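Local coordinates for glycoprotein E (Human herpesvirus 1, PDB 2GIY) that acts with its partner glycoprotein gI as a viral receptor for the Fc part of host IgG and is required for cell-to-cell spread of the virus in epithelial cells, at residues D48-R53 with T92-V97; S143-C148 with W159-I164; M63-S68 with C86-W91; V11-E16 with V150-H155. All blocks are in the same frame, centred on the assembly; numbering follows the deposited sequence.

In the fold
From the N terminus, strand 11-16 stays without its contact 4 partner until the chain reaches 150-155, so contact 4 closes the longest loop of the four. Nested inside it, contact 1 pairs 48-53 with the start of strand 96-103, and nested again inside contact 1, contact 3 brings 86-91 beside 63-66 in a small parallel sheet. After both have closed, the hairpin of contact 2 opens at 143-148 and closes at 159-164; its segments alternate with those of contact 4, so the two cross. Contacts 1 and 2 build adjoining parts of the large mixed sheet. Contact 4 packs another sheet against it, and I65 of contact 3 reaches it through L145, W159 and H161.

Contact 1. Residues D48-R53 with T92-V97; sequences DVVWLR and TSRLAV
L95 and A96 both face W51 across the pairing, which makes a classic beta bulge at the start of strand 96-103. L95 runs outward from the bulge: its CB lies 3.4 Å from W51 O; CG is set anti to the backbone N (chi1 -180°), and from it CD1 reaches over one face of the R53 guanidinium, toward the rim and 4.1 Å from CZ of R53. The other branch turns to the ring of Y146. Within the bulge the bonding is uneven: W51 N donates to A96 O at 2.8 Å, with an N-H...O angle of 179°, whereas the bond from A96 N to W51 O is weak at 3.4 Å. On the opposite face of the sheet V50 and V97 lie side by side, CG2 to CG2 4.0 Å, and R94 lays its CD 3.8 Å from V50 CG1. A water takes the N-H of R53 and donates to S93 O, bridging the segments where they splay apart. Strand 45-54 runs between 96-103 and 144-152 in the mixed sheet of this Ig V domain, the C-terminal domain of the gE ectodomain; the W51 ring packs on C148 and L133, and its NE1 bonds to V131 O.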
loop_
_atom_site.group_PDB
_atom_site.type_symbol
_atom_site.label_atom_id
_atom_site.label_comp_id
_atom_site.label_asym_id
_atom_site.label_seq_id
_atom_site.Cartn_x
_atom_site.Cartn_y
_atom_site.Cartn_z
ATOM N N ASP A 48 -6.337 0.390 -15.772
ATOM C CA ASP A 48 -6.435 1.818 -16.023
ATOM C C ASP A 48 -5.709 2.570 -14.913
ATOM O O ASP A 48 -5.977 2.352 -13.732
ATOM C CB ASP A 48 -7.900 2.268 -16.055
ATOM C CG ASP A 48 -8.701 1.583 -17.139
ATOM O OD1 ASP A 48 -8.481 1.896 -18.326
ATOM O OD2 ASP A 48 -9.549 0.731 -16.799
ATOM N N VAL A 49 -4.767 3.431 -15.287
ATOM C CA VAL A 49 -4.056 4.238 -14.304
ATOM C C VAL A 49 -4.691 5.608 -14.473
ATOM O O VAL A 49 -4.525 6.264 -15.501
ATOM C CB VAL A 49 -2.547 4.291 -14.589
ATOM C CG1 VAL A 49 -1.865 5.256 -13.620
ATOM C CG2 VAL A 49 -1.950 2.889 -14.444
ATOM N N VAL A 50 -5.429 6.031 -13.457
ATOM C CA VAL A 50 -6.157 7.289 -13.516
ATOM C C VAL A 50 -5.646 8.365 -12.583
ATOM O O VAL A 50 -5.394 8.104 -11.406
ATOM C CB VAL A 50 -7.658 7.057 -13.181
ATOM C CG1 VAL A 50 -8.414 8.377 -13.194
ATOM C CG2 VAL A 50 -8.272 6.076 -14.170
ATOM N N TRP A 51 -5.497 9.575 -13.115
ATOM C CA TRP A 51 -5.072 10.715 -12.317
ATOM C C TRP A 51 -6.284 11.609 -12.104
ATOM O O TRP A 51 -6.990 11.950 -13.054
ATOM C CB TRP A 51 -3.972 11.532 -13.014
ATOM C CG TRP A 51 -2.598 10.971 -12.834
ATOM C CD1 TRP A 51 -1.904 10.200 -13.723
ATOM C CD2 TRP A 51 -1.758 11.114 -11.682
ATOM N NE1 TRP A 51 -0.683 9.856 -13.195
ATOM C CE2 TRP A 51 -0.567 10.404 -11.944
ATOM C CE3 TRP A 51 -1.897 11.776 -10.453
ATOM C CZ2 TRP A 51 0.485 10.329 -11.019
ATOM C CZ3 TRP A 51 -0.847 11.702 -9.527
ATOM C CH2 TRP A 51 0.327 10.984 -9.820
ATOM N N LEU A 52 -6.525 11.971 -10.851
ATOM C CA LEU A 52 -7.638 12.842 -10.496
ATOM C C LEU A 52 -7.031 14.086 -9.858
ATOM O O LEU A 52 -6.031 13.995 -9.147
ATOM C CB LEU A 52 -8.565 12.142 -9.498
ATOM C CG LEU A 52 -9.140 10.800 -9.954
ATOM C CD1 LEU A 52 -9.974 10.195 -8.824
ATOM C CD2 LEU A 52 -9.986 10.997 -11.212
ATOM N N ARG A 53 -7.626 15.245 -10.130
ATOM C CA ARG A 53 -7.147 16.520 -9.601
ATOM C C ARG A 53 -8.275 17.186 -8.806
ATOM O O ARG A 53 -9.409 17.274 -9.276
ATOM C CB ARG A 53 -6.718 17.427 -10.766
ATOM C CG ARG A 53 -6.140 18.782 -10.370
ATOM C CD ARG A 53 -5.853 19.640 -11.608
ATOM N NE ARG A 53 -7.060 19.820 -12.415
ATOM C CZ ARG A 53 -7.138 20.555 -13.523
ATOM N NH1 ARG A 53 -6.072 21.200 -13.984
ATOM N NH2 ARG A 53 -8.294 20.641 -14.175
ATOM N N THR A 92 -15.838 13.969 -11.758
ATOM C CA THR A 92 -16.512 13.937 -13.042
ATOM C C THR A 92 -15.397 13.779 -14.067
ATOM O O THR A 92 -15.140 12.674 -14.548
ATOM C CB THR A 92 -17.312 15.238 -13.290
ATOM O OG1 THR A 92 -16.474 16.377 -13.060
ATOM C CG2 THR A 92 -18.519 15.301 -12.347
ATOM N N SER A 93 -14.713 14.876 -14.373
ATOM C CA SER A 93 -13.607 14.848 -15.322
ATOM C C SER A 93 -12.400 14.144 -14.699
ATOM O O SER A 93 -12.142 14.281 -13.502
ATOM C CB SER A 93 -13.191 16.274 -15.700
ATOM O OG SER A 93 -14.237 16.967 -16.355
ATOM N N ARG A 94 -11.675 13.384 -15.515
ATOM C CA ARG A 94 -10.465 12.705 -15.064
ATOM C C ARG A 94 -9.314 13.443 -15.740
ATOM O O ARG A 94 -9.321 13.619 -16.959
ATOM C CB ARG A 94 -10.482 11.232 -15.483
ATOM C CG ARG A 94 -11.534 10.410 -14.759
ATOM C CD ARG A 94 -11.595 8.977 -15.263
ATOM N NE ARG A 94 -12.026 8.904 -16.657
ATOM C CZ ARG A 94 -12.244 7.768 -17.313
ATOM N NH1 ARG A 94 -12.075 6.603 -16.700
ATOM N NH2 ARG A 94 -12.630 7.796 -18.581
ATOM N N LEU A 95 -8.340 13.885 -14.950
ATOM C CA LEU A 95 -7.198 14.632 -15.472
ATOM C C LEU A 95 -6.429 13.871 -16.547
ATOM O O LEU A 95 -6.052 14.431 -17.578
ATOM C CB LEU A 95 -6.239 14.999 -14.329
ATOM C CG LEU A 95 -4.996 15.795 -14.750
ATOM C CD1 LEU A 95 -5.405 17.194 -15.200
ATOM C CD2 LEU A 95 -4.011 15.879 -13.593
ATOM N N ALA A 96 -6.185 12.592 -16.299
ATOM C CA ALA A 96 -5.463 11.773 -17.257
ATOM C C ALA A 96 -5.752 10.310 -17.000
ATOM O O ALA A 96 -6.049 9.915 -15.871
ATOM C CB ALA A 96 -3.963 12.039 -17.152
ATOM N N VAL A 97 -5.668 9.510 -18.056
ATOM C CA VAL A 97 -5.911 8.080 -17.948
ATOM C C VAL A 97 -5.042 7.325 -18.945
ATOM O O VAL A 97 -5.016 7.660 -20.131
ATOM C CB VAL A 97 -7.382 7.719 -18.272
ATOM C CG1 VAL A 97 -7.583 6.214 -18.142
ATOM C CG2 VAL A 97 -8.338 8.468 -17.346
HETATM O O HOH W 1 -9.571 14.977 -12.339
#

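Contact 2. Residues S143-C148 with W159-I164; sequences SGLYLC and WGHITI
Y146 and I164 form the tight end of this antiparallel hairpin, their side chains crossing at about a right angle. CG1 of I164 is anti to the carbonyl carbon (chi1 -56°), and chi2 (176°) then carries I164 CD1 over one face of the Y146 ring, 4.0 Å from the centroid and 24° off the ring normal, a CH-pi contact. I164 CD1 sits off-centre, 3.7 Å from Y146 CD1. Backbone bonds support this end closely: I162 N donates to Y146 O at 2.8 Å, and G144 and I164 exchange a reciprocal pair. S143 adds a CA-H...O contact, its CA 3.1 Å from I164 O.

The other face meets through single methyl approaches, with no ring covered: L145 CD1 comes to T163 OG1 at 3.6 Å, and L147 CD1 to H161 CB at 3.8 Å. The loose side lies at the partly exposed W159 and G160, where L147 CD2 comes no nearer to the indole than 4.2 Å at W159 CE3, although C148 and G160 still exchange two backbone bonds beside it.

Strand 144-152 lies between 155-165 and 45-54 in the mixed sheet. Y146 and I164 share their face with C148 and I162, both of which touch W51, while L145, W159 and H161 meet I65 of strand 63-66. The indole N-H of W159 bonds to E67.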
loop_
_atom_site.group_PDB
_atom_site.type_symbol
_atom_site.label_atom_id
_atom_site.label_comp_id
_atom_site.label_asym_id
_atom_site.label_seq_id
_atom_site.Cartn_x
_atom_site.Cartn_y
_atom_site.Cartn_z
ATOM N N SER A 143 -1.408 23.973 -8.609
ATOM C CA SER A 143 -1.516 23.547 -7.221
ATOM C C SER A 143 -2.837 22.850 -6.917
ATOM O O SER A 143 -3.900 23.296 -7.351
ATOM C CB SER A 143 -1.340 24.751 -6.293
ATOM O OG SER A 143 -0.061 25.348 -6.493
ATOM N N GLY A 144 -2.763 21.756 -6.166
ATOM C CA GLY A 144 -3.969 21.035 -5.813
ATOM C C GLY A 144 -3.678 19.663 -5.248
ATOM O O GLY A 144 -2.520 19.304 -5.018
ATOM N N LEU A 145 -4.736 18.896 -5.014
ATOM C CA LEU A 145 -4.587 17.552 -4.487
ATOM C C LEU A 145 -4.771 16.572 -5.634
ATOM O O LEU A 145 -5.827 16.537 -6.272
ATOM C CB LEU A 145 -5.626 17.285 -3.397
ATOM C CG LEU A 145 -5.700 15.847 -2.878
ATOM C CD1 LEU A 145 -4.355 15.436 -2.293
ATOM C CD2 LEU A 145 -6.797 15.737 -1.828
ATOM N N TYR A 146 -3.732 15.785 -5.895
ATOM C CA TYR A 146 -3.770 14.801 -6.967
ATOM C C TYR A 146 -3.844 13.384 -6.419
ATOM O O TYR A 146 -3.163 13.046 -5.454
ATOM C CB TYR A 146 -2.517 14.923 -7.846
ATOM C CG TYR A 146 -2.421 16.212 -8.629
ATOM C CD1 TYR A 146 -2.179 17.429 -7.987
ATOM C CD2 TYR A 146 -2.595 16.220 -10.013
ATOM C CE1 TYR A 146 -2.115 18.623 -8.705
ATOM C CE2 TYR A 146 -2.532 17.412 -10.740
ATOM C CZ TYR A 146 -2.291 18.606 -10.078
ATOM O OH TYR A 146 -2.217 19.778 -10.793
ATOM N N LEU A 147 -4.683 12.564 -7.041
ATOM C CA LEU A 147 -4.820 11.169 -6.658
ATOM C C LEU A 147 -4.523 10.309 -7.880
ATOM O O LEU A 147 -4.960 10.616 -8.993
ATOM C CB LEU A 147 -6.243 10.860 -6.167
ATOM C CG LEU A 147 -6.504 10.939 -4.656
ATOM C CD1 LEU A 147 -6.338 12.370 -4.171
ATOM C CD2 LEU A 147 -7.912 10.427 -4.350
ATOM N N CYS A 148 -3.758 9.251 -7.670
ATOM C CA CYS A 148 -3.441 8.321 -8.737
ATOM C C CYS A 148 -4.161 7.046 -8.327
ATOM O O CYS A 148 -3.906 6.507 -7.249
ATOM C CB CYS A 148 -1.933 8.082 -8.830
ATOM S SG CYS A 148 -1.489 6.966 -10.194
ATOM N N TRP A 159 -4.221 2.876 -4.794
ATOM C CA TRP A 159 -4.367 4.313 -4.983
ATOM C C TRP A 159 -3.417 5.056 -4.062
ATOM O O TRP A 159 -2.932 4.508 -3.064
ATOM C CB TRP A 159 -5.810 4.780 -4.731
ATOM C CG TRP A 159 -6.222 4.811 -3.283
ATOM C CD1 TRP A 159 -6.719 3.773 -2.547
ATOM C CD2 TRP A 159 -6.162 5.939 -2.398
ATOM N NE1 TRP A 159 -6.976 4.186 -1.258
ATOM C CE2 TRP A 159 -6.641 5.509 -1.140
ATOM C CE3 TRP A 159 -5.749 7.270 -2.546
ATOM C CZ2 TRP A 159 -6.718 6.366 -0.033
ATOM C CZ3 TRP A 159 -5.826 8.121 -1.445
ATOM C CH2 TRP A 159 -6.306 7.663 -0.206
ATOM N N GLY A 160 -3.137 6.304 -4.413
ATOM C CA GLY A 160 -2.259 7.116 -3.599
ATOM C C GLY A 160 -2.569 8.573 -3.849
ATOM O O GLY A 160 -3.254 8.903 -4.822
ATOM N N HIS A 161 -2.090 9.447 -2.972
ATOM C CA HIS A 161 -2.327 10.871 -3.150
ATOM C C HIS A 161 -1.037 11.670 -3.048
ATOM O O HIS A 161 -0.089 11.272 -2.359
ATOM C CB HIS A 161 -3.336 11.390 -2.117
ATOM C CG HIS A 161 -2.860 11.295 -0.698
ATOM N ND1 HIS A 161 -2.819 10.107 -0.001
ATOM C CD2 HIS A 161 -2.402 12.244 0.153
ATOM C CE1 HIS A 161 -2.358 10.327 1.218
ATOM N NE2 HIS A 161 -2.097 11.617 1.337
ATOM N N ILE A 162 -1.009 12.793 -3.756
ATOM C CA ILE A 162 0.132 13.691 -3.753
ATOM C C ILE A 162 -0.378 15.122 -3.769
ATOM O O ILE A 162 -1.117 15.502 -4.677
ATOM C CB ILE A 162 1.013 13.542 -5.013
ATOM C CG1 ILE A 162 1.377 12.079 -5.255
ATOM C CG2 ILE A 162 2.287 14.371 -4.846
ATOM C CD1 ILE A 162 2.137 11.871 -6.553
ATOM N N THR A 163 -0.017 15.908 -2.759
ATOM C CA THR A 163 -0.412 17.304 -2.758
ATOM C C THR A 163 0.727 18.001 -3.487
ATOM O O THR A 163 1.869 18.038 -3.012
ATOM C CB THR A 163 -0.548 17.879 -1.334
ATOM O OG1 THR A 163 -1.662 17.266 -0.675
ATOM C CG2 THR A 163 -0.788 19.383 -1.395
ATOM N N ILE A 164 0.413 18.526 -4.663
ATOM C CA ILE A 164 1.393 19.202 -5.495
ATOM C C ILE A 164 1.060 20.678 -5.502
ATOM O O ILE A 164 0.034 21.083 -6.050
ATOM C CB ILE A 164 1.336 18.663 -6.929
ATOM C CG1 ILE A 164 1.528 17.145 -6.905
ATOM C CG2 ILE A 164 2.403 19.339 -7.791
ATOM C CD1 ILE A 164 1.400 16.477 -8.274
#

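Contact 3. Residues M63-S68 with C86-W91; sequences MRIYES and CAASTW
R64 O receives the N-H of A88 at 2.8 Å with an angle of 166° at the hydrogen, and A87 CA lies 3.2 Å from the same oxygen of R64, a CA-H...O contact. This is the middle of a short parallel pairing, part of a three-stranded parallel sheet in which 63-66 runs between 87-88 and 173-176. R64 pairs with A87 and I65 with A88. R64 N donates in turn to C86 O, in the plane of that carbonyl, so R64 bonds through its N and its O to the residues on either side of A87, the parallel pattern. Y66 N donates to A88 O one step further on.

At the start of the pairing M63 folds back over C86. Bent at both chi2 and chi3, its chain brings SD to 3.7 Å from C86 CA, with CE next to the carbonyl carbon. C86 is tied to C60 by a disulfide, which links this edge strand to the chain just before strand 63-66. I65 and A88 turn to one face, CG1 to CB 4.2 Å; on that side I65 also meets L147 of the large mixed sheet.

Y66 closes the other end and is the centre of an inverse gamma turn. One face of its ring lies over A87 CB, which is offset toward the rim and 4.2 Å from CZ of Y66. The hydroxyl is hydrogen-bonded to D83, and S89 OG, beside the ring, is hydrogen-bonded to C78 O. The closest side-chain approach is oblique to the ring: S89 CB stands 3.5 Å from Y66 CD2.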
loop_
_atom_site.group_PDB
_atom_site.type_symbol
_atom_site.label_atom_id
_atom_site.label_comp_id
_atom_site.label_asym_id
_atom_site.label_seq_id
_atom_site.Cartn_x
_atom_site.Cartn_y
_atom_site.Cartn_z
ATOM N N MET A 63 -7.449 19.254 3.433
ATOM C CA MET A 63 -8.265 18.513 2.486
ATOM C C MET A 63 -8.550 17.165 3.117
ATOM O O MET A 63 -7.704 16.616 3.815
ATOM C CB MET A 63 -7.516 18.320 1.163
ATOM C CG MET A 63 -7.388 19.589 0.334
ATOM S SD MET A 63 -9.009 20.208 -0.160
ATOM C CE MET A 63 -9.545 18.890 -1.220
ATOM N N ARG A 64 -9.743 16.637 2.886
ATOM C CA ARG A 64 -10.097 15.344 3.438
ATOM C C ARG A 64 -10.454 14.373 2.324
ATOM O O ARG A 64 -11.329 14.649 1.507
ATOM C CB ARG A 64 -11.257 15.495 4.419
ATOM C CG ARG A 64 -10.927 16.464 5.537
ATOM C CD ARG A 64 -11.843 16.318 6.724
ATOM N NE ARG A 64 -11.464 17.250 7.783
ATOM C CZ ARG A 64 -11.953 17.220 9.017
ATOM N NH1 ARG A 64 -12.847 16.301 9.354
ATOM N NH2 ARG A 64 -11.549 18.112 9.913
ATOM N N ILE A 65 -9.752 13.245 2.292
ATOM C CA ILE A 65 -9.979 12.218 1.284
ATOM C C ILE A 65 -10.871 11.131 1.880
ATOM O O ILE A 65 -10.503 10.499 2.869
ATOM C CB ILE A 65 -8.627 11.585 0.823
ATOM C CG1 ILE A 65 -7.736 12.660 0.189
ATOM C CG2 ILE A 65 -8.884 10.459 -0.175
ATOM C CD1 ILE A 65 -6.295 12.224 -0.044
ATOM N N TYR A 66 -12.051 10.939 1.296
ATOM C CA TYR A 66 -12.980 9.918 1.768
ATOM C C TYR A 66 -12.598 8.603 1.075
ATOM O O TYR A 66 -13.103 8.292 0.001
ATOM C CB TYR A 66 -14.421 10.295 1.398
ATOM C CG TYR A 66 -15.025 11.472 2.161
ATOM C CD1 TYR A 66 -14.265 12.239 3.047
ATOM C CD2 TYR A 66 -16.363 11.815 1.978
ATOM C CE1 TYR A 66 -14.836 13.330 3.737
ATOM C CE2 TYR A 66 -16.939 12.893 2.656
ATOM C CZ TYR A 66 -16.176 13.642 3.528
ATOM O OH TYR A 66 -16.764 14.705 4.182
ATOM N N GLU A 67 -11.716 7.826 1.699
ATOM C CA GLU A 67 -11.256 6.577 1.096
ATOM C C GLU A 67 -12.340 5.613 0.614
ATOM O O GLU A 67 -12.270 5.122 -0.513
ATOM C CB GLU A 67 -10.309 5.845 2.052
ATOM C CG GLU A 67 -9.810 4.509 1.507
ATOM C CD GLU A 67 -8.704 3.914 2.352
ATOM O OE1 GLU A 67 -8.816 3.961 3.592
ATOM O OE2 GLU A 67 -7.725 3.392 1.776
ATOM N N SER A 68 -13.333 5.334 1.454
ATOM C CA SER A 68 -14.399 4.411 1.072
ATOM C C SER A 68 -15.146 4.907 -0.158
ATOM O O SER A 68 -15.606 4.111 -0.977
ATOM C CB SER A 68 -15.387 4.221 2.224
ATOM O OG SER A 68 -16.045 5.437 2.535
ATOM N N CYS A 86 -13.762 21.109 0.808
ATOM C CA CYS A 86 -12.446 20.596 1.186
ATOM C C CYS A 86 -12.398 19.079 1.202
ATOM O O CYS A 86 -11.640 18.495 1.975
ATOM C CB CYS A 86 -12.063 21.093 2.582
ATOM S SG CYS A 86 -12.384 22.858 2.878
ATOM N N ALA A 87 -13.191 18.437 0.355
ATOM C CA ALA A 87 -13.222 16.982 0.329
ATOM C C ALA A 87 -12.988 16.385 -1.051
ATOM O O ALA A 87 -13.422 16.933 -2.058
ATOM C CB ALA A 87 -14.559 16.486 0.872
ATOM N N ALA A 88 -12.290 15.253 -1.076
ATOM C CA ALA A 88 -12.034 14.519 -2.309
ATOM C C ALA A 88 -12.821 13.229 -2.085
ATOM O O ALA A 88 -12.396 12.359 -1.320
ATOM C CB ALA A 88 -10.544 14.228 -2.456
ATOM N N SER A 89 -13.981 13.121 -2.727
ATOM C CA SER A 89 -14.841 11.951 -2.540
ATOM C C SER A 89 -15.563 11.501 -3.798
ATOM O O SER A 89 -16.199 10.446 -3.812
ATOM C CB SER A 89 -15.887 12.255 -1.466
ATOM O OG SER A 89 -16.731 13.323 -1.882
ATOM N N THR A 90 -15.491 12.307 -4.846
ATOM C CA THR A 90 -16.151 11.961 -6.093
ATOM C C THR A 90 -15.524 12.799 -7.194
ATOM O O THR A 90 -14.764 13.725 -6.915
ATOM C CB THR A 90 -17.672 12.248 -6.015
ATOM O OG1 THR A 90 -18.339 11.626 -7.118
ATOM C CG2 THR A 90 -17.934 13.754 -6.053
ATOM N N TRP A 91 -15.829 12.476 -8.443
ATOM C CA TRP A 91 -15.270 13.237 -9.542
ATOM C C TRP A 91 -16.091 13.082 -10.808
ATOM O O TRP A 91 -16.947 12.202 -10.916
ATOM C CB TRP A 91 -13.816 12.796 -9.790
ATOM C CG TRP A 91 -13.676 11.327 -10.081
ATOM C CD1 TRP A 91 -13.720 10.724 -11.304
ATOM C CD2 TRP A 91 -13.523 10.274 -9.121
ATOM N NE1 TRP A 91 -13.603 9.359 -11.168
ATOM C CE2 TRP A 91 -13.481 9.057 -9.837
ATOM C CE3 TRP A 91 -13.414 10.241 -7.723
ATOM C CZ2 TRP A 91 -13.339 7.813 -9.202
ATOM C CZ3 TRP A 91 -13.273 9.003 -7.090
ATOM C CH2 TRP A 91 -13.236 7.809 -7.833
#

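Contact 4. Residues V11-E16 with V150-H155; sequences VTVRME and VYVNDH
V13 meets both V150 and V152, and this arrangement of valines joins two sheets of the Ig V domain face to face. Strand 11-16, paired with 34-39, lies across from strand 150-152 of the mixed sheet; the short axes run antiparallel (176°) and come within 9.0 Å, a spacing filled by side chains.

The alternate residues V11, V13 and M15 point one way, toward V150 and V152, which point back. V13 divides its two branches: CG1 lies against V150 CG1 at 4.0 Å, the two side chains crossing obliquely, and the V13 and V152 side chains slide past each other in opposite directions, V13 CG2 3.9 Å from V152 CG2. V152 has its other methyl for V11, with V152 CG1 4.1 Å from V11 CG2. V13, V150 and V152 thus use both branches across the interface, V150 CG2 on M15. I35 packs on V13, M15 and V150 from the neighbouring strand 34-39, and Y45 meets V11 and V152.

The partner strand then turns back: N153 and D154 lie at the head of a type I' beta turn from V152 to H155, closed by V152 N to H155 O at 2.9 Å and the reverse bond, which starts the return strand 155-165. On the outer side of strand 11-16, R14 forms a salt bridge with E67 of the second subunit.

M15 ends the row. Its chain runs extended to SD and then bends at chi3 (-62°), bringing the terminal methyl in against V150: M15 CE stands 3.5 Å from V150 CG2, tighter than usual van der Waals contact.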
loop_
_atom_site.group_PDB
_atom_site.type_symbol
_atom_site.label_atom_id
_atom_site.label_comp_id
_atom_site.label_asym_id
_atom_site.label_seq_id
_atom_site.Cartn_x
_atom_site.Cartn_y
_atom_site.Cartn_z
ATOM N N VAL A 11 -5.048 -10.202 -9.487
ATOM C CA VAL A 11 -3.891 -9.337 -9.652
ATOM C C VAL A 11 -3.638 -8.514 -8.397
ATOM O O VAL A 11 -4.578 -8.086 -7.730
ATOM C CB VAL A 11 -4.097 -8.357 -10.830
ATOM C CG1 VAL A 11 -2.828 -7.539 -11.063
ATOM C CG2 VAL A 11 -4.488 -9.125 -12.084
ATOM N N THR A 12 -2.364 -8.309 -8.075
ATOM C CA THR A 12 -1.985 -7.500 -6.925
ATOM C C THR A 12 -1.265 -6.257 -7.435
ATOM O O THR A 12 -0.334 -6.359 -8.228
ATOM C CB THR A 12 -1.032 -8.255 -5.976
ATOM O OG1 THR A 12 -1.745 -9.307 -5.320
ATOM C CG2 THR A 12 -0.458 -7.305 -4.934
ATOM N N VAL A 13 -1.706 -5.087 -6.989
ATOM C CA VAL A 13 -1.072 -3.845 -7.400
ATOM C C VAL A 13 -0.556 -3.110 -6.175
ATOM O O VAL A 13 -1.285 -2.921 -5.199
ATOM C CB VAL A 13 -2.051 -2.924 -8.155
ATOM C CG1 VAL A 13 -1.325 -1.649 -8.596
ATOM C CG2 VAL A 13 -2.630 -3.651 -9.363
ATOM N N ARG A 14 0.709 -2.707 -6.227
ATOM C CA ARG A 14 1.334 -1.988 -5.125
ATOM C C ARG A 14 1.793 -0.636 -5.660
ATOM O O ARG A 14 2.386 -0.564 -6.732
ATOM C CB ARG A 14 2.530 -2.783 -4.589
ATOM C CG ARG A 14 3.056 -2.281 -3.252
ATOM C CD ARG A 14 4.140 -3.185 -2.664
ATOM N NE ARG A 14 5.436 -3.032 -3.324
ATOM C CZ ARG A 14 5.777 -3.609 -4.472
ATOM N NH1 ARG A 14 4.919 -4.396 -5.108
ATOM N NH2 ARG A 14 6.978 -3.398 -4.988
ATOM N N MET A 15 1.497 0.431 -4.920
ATOM C CA MET A 15 1.877 1.779 -5.328
ATOM C C MET A 15 2.680 2.488 -4.241
ATOM O O MET A 15 2.403 2.335 -3.050
ATOM C CB MET A 15 0.633 2.610 -5.652
ATOM C CG MET A 15 0.943 4.011 -6.165
ATOM S SD MET A 15 -0.532 5.051 -6.317
ATOM C CE MET A 15 -1.467 4.123 -7.525
ATOM N N GLU A 16 3.667 3.268 -4.664
ATOM C CA GLU A 16 4.514 4.015 -3.741
ATOM C C GLU A 16 4.778 5.410 -4.291
ATOM O O GLU A 16 5.053 5.577 -5.476
ATOM C CB GLU A 16 5.853 3.295 -3.547
ATOM C CG GLU A 16 5.788 2.029 -2.707
ATOM C CD GLU A 16 5.805 2.319 -1.218
ATOM O OE1 GLU A 16 6.779 2.944 -0.747
ATOM O OE2 GLU A 16 4.849 1.922 -0.516
ATOM N N VAL A 150 -5.387 3.093 -9.494
ATOM C CA VAL A 150 -5.191 2.011 -10.441
ATOM C C VAL A 150 -6.339 1.018 -10.426
ATOM O O VAL A 150 -6.619 0.388 -9.404
ATOM C CB VAL A 150 -3.883 1.248 -10.167
ATOM C CG1 VAL A 150 -3.669 0.181 -11.241
ATOM C CG2 VAL A 150 -2.708 2.222 -10.146
ATOM N N TYR A 151 -7.000 0.885 -11.572
ATOM C CA TYR A 151 -8.094 -0.059 -11.712
ATOM C C TYR A 151 -7.621 -1.295 -12.456
ATOM O O TYR A 151 -6.753 -1.216 -13.324
ATOM C CB TYR A 151 -9.254 0.523 -12.525
ATOM C CG TYR A 151 -9.991 1.669 -11.884
ATOM C CD1 TYR A 151 -9.464 2.959 -11.904
ATOM C CD2 TYR A 151 -11.224 1.467 -11.266
ATOM C CE1 TYR A 151 -10.151 4.027 -11.323
ATOM C CE2 TYR A 151 -11.920 2.526 -10.681
ATOM C CZ TYR A 151 -11.378 3.801 -10.715
ATOM O OH TYR A 151 -12.065 4.855 -10.152
ATOM N N VAL A 152 -8.195 -2.432 -12.089
ATOM C CA VAL A 152 -7.933 -3.698 -12.760
ATOM C C VAL A 152 -9.345 -4.246 -12.934
ATOM O O VAL A 152 -10.061 -4.446 -11.953
ATOM C CB VAL A 152 -7.109 -4.668 -11.906
ATOM C CG1 VAL A 152 -7.124 -6.053 -12.552
ATOM C CG2 VAL A 152 -5.673 -4.160 -11.778
ATOM N N ASN A 153 -9.750 -4.457 -14.181
ATOM C CA ASN A 153 -11.094 -4.945 -14.477
ATOM C C ASN A 153 -12.142 -4.037 -13.841
ATOM O O ASN A 153 -13.115 -4.503 -13.249
ATOM C CB ASN A 153 -11.279 -6.382 -13.987
ATOM C CG ASN A 153 -10.409 -7.364 -14.743
ATOM O OD1 ASN A 153 -10.145 -7.184 -15.937
ATOM N ND2 ASN A 153 -9.970 -8.413 -14.062
ATOM N N ASP A 154 -11.910 -2.735 -13.959
ATOM C CA ASP A 154 -12.813 -1.707 -13.443
ATOM C C ASP A 154 -12.997 -1.627 -11.926
ATOM O O ASP A 154 -13.975 -1.052 -11.450
ATOM C CB ASP A 154 -14.176 -1.842 -14.128
ATOM C CG ASP A 154 -14.068 -1.812 -15.645
ATOM O OD1 ASP A 154 -13.517 -0.830 -16.187
ATOM O OD2 ASP A 154 -14.530 -2.774 -16.296
ATOM N N HIS A 155 -12.060 -2.194 -11.169
ATOM C CA HIS A 155 -12.114 -2.143 -9.705
ATOM C C HIS A 155 -10.784 -1.608 -9.187
ATOM O O HIS A 155 -9.720 -2.036 -9.633
ATOM C CB HIS A 155 -12.376 -3.536 -9.113
ATOM C CG HIS A 155 -12.254 -3.592 -7.618
ATOM N ND1 HIS A 155 -12.998 -2.789 -6.777
ATOM C CD2 HIS A 155 -11.470 -4.349 -6.814
ATOM C CE1 HIS A 155 -12.675 -3.048 -5.523
ATOM N NE2 HIS A 155 -11.749 -3.991 -5.516
#